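Long-range contact in salicylate 5-hydroxylase, large oxygenase component (Ralstonia sp., PDB 7C8Z), which forms the oxygenase component of a multicomponent enzyme that hydroxylates salicylate at its 5-position to give gentisate, using a Rieske [2Fe-2S] cluster and a mononuclear iron: residues A[135-149]-A[161-175]. Sequence-based numbering, arbitrary orientation.
With FES (Fe2/s2 (inorganic) cluster), chain I.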
loop_
_atom_site.group_PDB
_atom_site.type_symbol
_atom_site.label_atom_id
_atom_site.label_comp_id
_atom_site.label_asym_id
_atom_site.label_seq_id
_atom_site.Cartn_x
_atom_site.Cartn_y
_atom_site.Cartn_z
ATOM N N TRP A 135 -14.153 -30.095 7.717
ATOM C CA TRP A 135 -15.231 -30.634 6.894
ATOM C C TRP A 135 -14.628 -31.203 5.618
ATOM O O TRP A 135 -13.768 -30.571 5.000
ATOM C CB TRP A 135 -16.269 -29.563 6.561
ATOM C CG TRP A 135 -17.300 -29.357 7.635
ATOM C CD1 TRP A 135 -17.155 -29.614 8.963
ATOM C CD2 TRP A 135 -18.631 -28.843 7.469
ATOM N NE1 TRP A 135 -18.311 -29.297 9.638
ATOM C CE2 TRP A 135 -19.231 -28.820 8.746
ATOM C CE3 TRP A 135 -19.371 -28.397 6.366
ATOM C CZ2 TRP A 135 -20.537 -28.374 8.952
ATOM C CZ3 TRP A 135 -20.669 -27.953 6.575
ATOM C CH2 TRP A 135 -21.238 -27.945 7.858
ATOM N N ASN A 136 -15.061 -32.404 5.236
ATOM C CA ASN A 136 -14.499 -33.116 4.094
ATOM C C ASN A 136 -15.521 -33.194 2.965
ATOM O O ASN A 136 -16.673 -33.583 3.191
ATOM C CB ASN A 136 -14.055 -34.522 4.511
ATOM C CG ASN A 136 -13.306 -35.259 3.410
ATOM O OD1 ASN A 136 -13.861 -35.565 2.352
ATOM N ND2 ASN A 136 -12.032 -35.547 3.657
ATOM N N TYR A 137 -15.089 -32.841 1.750
ATOM C CA TYR A 137 -15.914 -32.853 0.550
ATOM C C TYR A 137 -15.267 -33.717 -0.524
ATOM O O TYR A 137 -14.040 -33.730 -0.672
ATOM C CB TYR A 137 -16.101 -31.443 -0.031
ATOM C CG TYR A 137 -16.597 -30.394 0.934
ATOM C CD1 TYR A 137 -15.727 -29.746 1.801
ATOM C CD2 TYR A 137 -17.938 -30.035 0.961
ATOM C CE1 TYR A 137 -16.186 -28.777 2.674
ATOM C CE2 TYR A 137 -18.403 -29.073 1.827
ATOM C CZ TYR A 137 -17.530 -28.446 2.682
ATOM O OH TYR A 137 -18.012 -27.484 3.541
ATOM N N SER A 138 -16.104 -34.406 -1.302
ATOM C CA SER A 138 -15.640 -35.091 -2.500
ATOM C C SER A 138 -15.034 -34.092 -3.492
ATOM O O SER A 138 -15.266 -32.881 -3.429
ATOM C CB SER A 138 -16.783 -35.859 -3.162
ATOM O OG SER A 138 -17.747 -34.981 -3.718
ATOM N N LEU A 139 -14.290 -34.627 -4.462
ATOM C CA LEU A 139 -13.788 -33.795 -5.550
ATOM C C LEU A 139 -14.899 -33.259 -6.444
ATOM O O LEU A 139 -14.611 -32.475 -7.360
ATOM C CB LEU A 139 -12.772 -34.577 -6.386
ATOM C CG LEU A 139 -11.440 -34.903 -5.704
ATOM C CD1 LEU A 139 -10.557 -35.735 -6.618
ATOM C CD2 LEU A 139 -10.719 -33.627 -5.265
ATOM N N LYS A 140 -16.149 -33.659 -6.208
ATOM C CA LYS A 140 -17.297 -33.092 -6.897
ATOM C C LYS A 140 -18.013 -32.036 -6.068
ATOM O O LYS A 140 -18.956 -31.412 -6.568
ATOM C CB LYS A 140 -18.291 -34.196 -7.278
ATOM C CG LYS A 140 -17.716 -35.263 -8.196
ATOM C CD LYS A 140 -18.791 -36.243 -8.643
ATOM C CE LYS A 140 -18.937 -36.238 -10.152
ATOM N NZ LYS A 140 -17.772 -36.878 -10.828
ATOM N N GLY A 141 -17.595 -31.829 -4.817
ATOM C CA GLY A 141 -18.191 -30.836 -3.950
ATOM C C GLY A 141 -19.174 -31.370 -2.932
ATOM O O GLY A 141 -19.746 -30.574 -2.177
ATOM N N ASP A 142 -19.386 -32.683 -2.883
ATOM C CA ASP A 142 -20.361 -33.261 -1.968
ATOM C C ASP A 142 -19.757 -33.408 -0.576
ATOM O O ASP A 142 -18.674 -33.977 -0.418
ATOM C CB ASP A 142 -20.827 -34.621 -2.486
ATOM C CG ASP A 142 -21.472 -34.533 -3.849
ATOM O OD1 ASP A 142 -22.360 -33.673 -4.029
ATOM O OD2 ASP A 142 -21.095 -35.325 -4.741
ATOM N N LEU A 143 -20.470 -32.909 0.431
ATOM C CA LEU A 143 -20.024 -32.989 1.821
ATOM C C LEU A 143 -20.002 -34.444 2.278
ATOM O O LEU A 143 -21.057 -35.053 2.484
ATOM C CB LEU A 143 -20.945 -32.153 2.706
ATOM C CG LEU A 143 -20.657 -32.186 4.204
ATOM C CD1 LEU A 143 -19.206 -31.821 4.475
ATOM C CD2 LEU A 143 -21.607 -31.258 4.945
ATOM N N GLN A 144 -18.805 -34.999 2.459
ATOM C CA GLN A 144 -18.650 -36.401 2.832
ATOM C C GLN A 144 -18.463 -36.622 4.324
ATOM O O GLN A 144 -18.779 -37.710 4.820
ATOM C CB GLN A 144 -17.457 -37.017 2.100
ATOM C CG GLN A 144 -17.661 -37.182 0.620
ATOM C CD GLN A 144 -16.395 -37.615 -0.077
ATOM O OE1 GLN A 144 -15.289 -37.339 0.391
ATOM N NE2 GLN A 144 -16.543 -38.318 -1.195
ATOM N N GLY A 145 -17.953 -35.633 5.053
ATOM C CA GLY A 145 -17.669 -35.829 6.458
ATOM C C GLY A 145 -17.813 -34.568 7.279
ATOM O O GLY A 145 -17.346 -33.496 6.887
ATOM N N VAL A 146 -18.468 -34.692 8.428
ATOM C CA VAL A 146 -18.615 -33.595 9.380
ATOM C C VAL A 146 -18.222 -34.127 10.753
ATOM O O VAL A 146 -18.938 -34.969 11.314
ATOM C CB VAL A 146 -20.050 -33.040 9.384
ATOM C CG1 VAL A 146 -20.257 -32.086 10.550
ATOM C CG2 VAL A 146 -20.354 -32.348 8.073
ATOM N N PRO A 147 -17.086 -33.709 11.306
ATOM C CA PRO A 147 -16.698 -34.196 12.635
ATOM C C PRO A 147 -17.762 -33.864 13.676
ATOM O O PRO A 147 -18.277 -32.746 13.731
ATOM C CB PRO A 147 -15.380 -33.462 12.912
ATOM C CG PRO A 147 -14.861 -33.058 11.562
ATOM C CD PRO A 147 -16.060 -32.850 10.690
ATOM N N PHE A 148 -18.102 -34.862 14.492
ATOM C CA PHE A 148 -19.065 -34.742 15.590
ATOM C C PHE A 148 -20.476 -34.424 15.114
ATOM O O PHE A 148 -21.307 -33.979 15.917
ATOM C CB PHE A 148 -18.654 -33.686 16.623
ATOM C CG PHE A 148 -17.185 -33.647 16.935
ATOM C CD1 PHE A 148 -16.447 -34.807 17.065
ATOM C CD2 PHE A 148 -16.548 -32.429 17.127
ATOM C CE1 PHE A 148 -15.099 -34.757 17.370
ATOM C CE2 PHE A 148 -15.197 -32.372 17.432
ATOM C CZ PHE A 148 -14.474 -33.540 17.552
ATOM N N ARG A 149 -20.764 -34.668 13.831
ATOM C CA ARG A 149 -22.110 -34.486 13.292
ATOM C C ARG A 149 -23.116 -35.206 14.162
ATOM O O ARG A 149 -24.168 -34.665 14.540
ATOM C CB ARG A 149 -22.167 -35.076 11.875
ATOM C CG ARG A 149 -23.438 -34.786 11.077
ATOM C CD ARG A 149 -24.543 -35.788 11.348
ATOM N NE ARG A 149 -25.452 -35.954 10.220
ATOM C CZ ARG A 149 -25.335 -36.896 9.291
ATOM N NH1 ARG A 149 -24.345 -37.781 9.345
ATOM N NH2 ARG A 149 -26.226 -36.965 8.312
ATOM N N GLY A 161 -23.614 -32.635 18.515
ATOM C CA GLY A 161 -24.056 -33.167 17.247
ATOM C C GLY A 161 -24.919 -32.182 16.477
ATOM O O GLY A 161 -25.396 -31.169 16.998
ATOM N N MET A 162 -25.100 -32.485 15.200
ATOM C CA MET A 162 -25.953 -31.635 14.393
ATOM C C MET A 162 -27.408 -32.046 14.587
ATOM O O MET A 162 -27.691 -33.199 14.924
ATOM C CB MET A 162 -25.578 -31.747 12.921
ATOM C CG MET A 162 -24.132 -31.386 12.626
ATOM S SD MET A 162 -23.777 -29.639 12.903
ATOM C CE MET A 162 -24.880 -28.866 11.722
ATOM N N PRO A 163 -28.352 -31.130 14.391
ATOM C CA PRO A 163 -29.761 -31.531 14.451
ATOM C C PRO A 163 -30.003 -32.624 13.424
ATOM O O PRO A 163 -29.458 -32.595 12.319
ATOM C CB PRO A 163 -30.524 -30.242 14.112
ATOM C CG PRO A 163 -29.552 -29.136 14.297
ATOM C CD PRO A 163 -28.187 -29.700 14.065
ATOM N N LYS A 164 -30.798 -33.619 13.806
ATOM C CA LYS A 164 -30.931 -34.780 12.935
ATOM C C LYS A 164 -31.759 -34.513 11.691
ATOM O O LYS A 164 -31.833 -35.399 10.833
ATOM C CB LYS A 164 -31.507 -35.965 13.723
ATOM C CG LYS A 164 -30.568 -36.423 14.843
ATOM C CD LYS A 164 -29.173 -36.669 14.259
ATOM C CE LYS A 164 -28.111 -37.021 15.296
ATOM N NZ LYS A 164 -27.882 -35.982 16.343
ATOM N N ASP A 165 -32.389 -33.342 11.575
ATOM C CA ASP A 165 -32.931 -32.908 10.291
ATOM C C ASP A 165 -31.844 -32.417 9.337
ATOM O O ASP A 165 -32.108 -32.272 8.137
ATOM C CB ASP A 165 -34.017 -31.845 10.476
ATOM C CG ASP A 165 -33.484 -30.534 11.029
ATOM O OD1 ASP A 165 -32.428 -30.546 11.691
ATOM O OD2 ASP A 165 -34.113 -29.483 10.774
ATOM N N PHE A 166 -30.642 -32.150 9.847
ATOM C CA PHE A 166 -29.537 -31.657 9.033
ATOM C C PHE A 166 -29.087 -32.767 8.090
ATOM O O PHE A 166 -28.758 -33.873 8.534
ATOM C CB PHE A 166 -28.389 -31.208 9.935
ATOM C CG PHE A 166 -27.139 -30.822 9.210
ATOM C CD1 PHE A 166 -26.950 -29.517 8.792
ATOM C CD2 PHE A 166 -26.129 -31.749 8.985
ATOM C CE1 PHE A 166 -25.791 -29.144 8.136
ATOM C CE2 PHE A 166 -24.966 -31.383 8.327
ATOM C CZ PHE A 166 -24.798 -30.077 7.902
ATOM N N LYS A 167 -29.065 -32.476 6.793
ATOM C CA LYS A 167 -28.669 -33.444 5.784
ATOM C C LYS A 167 -27.428 -32.955 5.060
ATOM O O LYS A 167 -27.322 -31.776 4.711
ATOM C CB LYS A 167 -29.784 -33.641 4.743
ATOM C CG LYS A 167 -31.094 -34.209 5.265
ATOM C CD LYS A 167 -32.090 -34.412 4.121
ATOM C CE LYS A 167 -33.355 -33.580 4.313
ATOM N NZ LYS A 167 -33.992 -33.214 3.015
ATOM N N LEU A 168 -26.485 -33.877 4.857
ATOM C CA LEU A 168 -25.255 -33.548 4.144
ATOM C C LEU A 168 -25.561 -33.091 2.726
ATOM O O LEU A 168 -24.875 -32.216 2.179
ATOM C CB LEU A 168 -24.315 -34.756 4.131
ATOM C CG LEU A 168 -23.904 -35.368 5.475
ATOM C CD1 LEU A 168 -22.606 -36.146 5.338
ATOM C CD2 LEU A 168 -23.765 -34.304 6.550
ATOM N N GLU A 169 -26.583 -33.694 2.109
ATOM C CA GLU A 169 -26.957 -33.394 0.732
ATOM C C GLU A 169 -27.181 -31.907 0.481
ATOM O O GLU A 169 -27.078 -31.464 -0.668
ATOM C CB GLU A 169 -28.220 -34.176 0.355
ATOM C CG GLU A 169 -28.048 -35.690 0.343
ATOM C CD GLU A 169 -28.147 -36.306 1.729
ATOM O OE1 GLU A 169 -28.978 -35.834 2.532
ATOM O OE2 GLU A 169 -27.397 -37.265 2.013
ATOM N N GLU A 170 -27.483 -31.132 1.522
ATOM C CA GLU A 170 -27.852 -29.730 1.383
ATOM C C GLU A 170 -26.756 -28.767 1.806
ATOM O O GLU A 170 -27.008 -27.558 1.862
ATOM C CB GLU A 170 -29.119 -29.430 2.185
ATOM C CG GLU A 170 -30.308 -30.259 1.784
ATOM C CD GLU A 170 -31.372 -30.299 2.857
ATOM O OE1 GLU A 170 -32.556 -30.488 2.506
ATOM O OE2 GLU A 170 -31.026 -30.135 4.048
ATOM N N HIS A 171 -25.571 -29.259 2.149
ATOM C CA HIS A 171 -24.489 -28.381 2.579
ATOM C C HIS A 171 -23.168 -28.815 1.961
ATOM O O HIS A 171 -22.146 -28.946 2.634
ATOM C CB HIS A 171 -24.425 -28.327 4.100
ATOM C CG HIS A 171 -25.632 -27.695 4.716
ATOM N ND1 HIS A 171 -26.762 -28.411 5.043
ATOM C CD2 HIS A 171 -25.900 -26.405 5.029
ATOM C CE1 HIS A 171 -27.666 -27.594 5.554
ATOM N NE2 HIS A 171 -27.168 -26.372 5.556
ATOM N N GLY A 172 -23.185 -29.059 0.653
ATOM C CA GLY A 172 -21.968 -29.266 -0.096
ATOM C C GLY A 172 -21.481 -27.971 -0.713
ATOM O O GLY A 172 -22.093 -26.914 -0.578
ATOM N N LEU A 173 -20.337 -28.062 -1.384
ATOM C CA LEU A 173 -19.800 -26.900 -2.077
ATOM C C LEU A 173 -20.689 -26.546 -3.263
ATOM O O LEU A 173 -21.223 -27.427 -3.941
ATOM C CB LEU A 173 -18.371 -27.175 -2.549
ATOM C CG LEU A 173 -17.394 -27.650 -1.472
ATOM C CD1 LEU A 173 -16.060 -28.079 -2.071
ATOM C CD2 LEU A 173 -17.192 -26.566 -0.428
ATOM N N THR A 174 -20.873 -25.248 -3.490
ATOM C CA THR A 174 -21.617 -24.787 -4.655
ATOM C C THR A 174 -20.970 -25.315 -5.931
ATOM O O THR A 174 -19.817 -24.991 -6.233
ATOM C CB THR A 174 -21.683 -23.258 -4.671
ATOM O OG1 THR A 174 -22.506 -22.809 -3.589
ATOM C CG2 THR A 174 -22.278 -22.755 -5.978
ATOM N N LYS A 175 -21.701 -26.154 -6.660
ATOM C CA LYS A 175 -21.182 -26.755 -7.878
ATOM C C LYS A 175 -21.532 -25.895 -9.083
ATOM O O LYS A 175 -22.625 -25.326 -9.161
ATOM C CB LYS A 175 -21.752 -28.159 -8.086
ATOM C CG LYS A 175 -21.669 -29.073 -6.886
ATOM C CD LYS A 175 -22.408 -30.360 -7.172
ATOM C CE LYS A 175 -22.552 -31.213 -5.936
ATOM N NZ LYS A 175 -23.112 -32.551 -6.283
HETATM FE FE1 FES I . -15.856 -24.686 9.795
HETATM FE FE2 FES I . -14.967 -25.223 6.898
HETATM S S1 FES I . -15.224 -26.468 8.677
HETATM S S2 FES I . -15.580 -23.453 8.005
#
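Tyr137 and Leu173 illustrate how a branched aliphatic chain can cover an aromatic ring's face near a metal cluster. Leu173 CD2 sits over the centre of the tyrosine ring in a CH-pi contact, 3.6 Å from the centroid and 13° off the normal, while Leu143 CD1 covers the opposite face nearer the rim. Between the two leucines, the ring's OH accepts a hydrogen bond from the backbone N of Ala111, in the loop between the cluster residues Cys110 and His112. Further side-chain packing follows: Trp135 CH2 meets Phe166 CZ at 4.1 Å, and Leu168 CD2 lies over the guanidinium of Arg149, whose chain bends at chi2 (-86°) to pass beneath it. Leu168 CD2 also touches Leu143 CD2, the two chains crossing at about a right angle.

These residues belong to the cluster-binding part of the Rieske domain, where the antiparallel hairpin of strands 135-137 and 143-145, with a classic beta bulge at Gln144 and Gly145 facing Asn136, is covered by the loop 161-175. One face of the Trp135 indole lies against the cluster, CD1 being 3.7 Å from FES S1; Val146 CG2 packs over the opposite face's centre.

Polar links join both ends. Leu173 N donates to Gly141 O (2.7 Å), and Met162 N to Arg149 O. Beside the first, the extended Lys175 chain carries NZ to the syn side of Asp142 OD1, a 2.6 Å salt bridge.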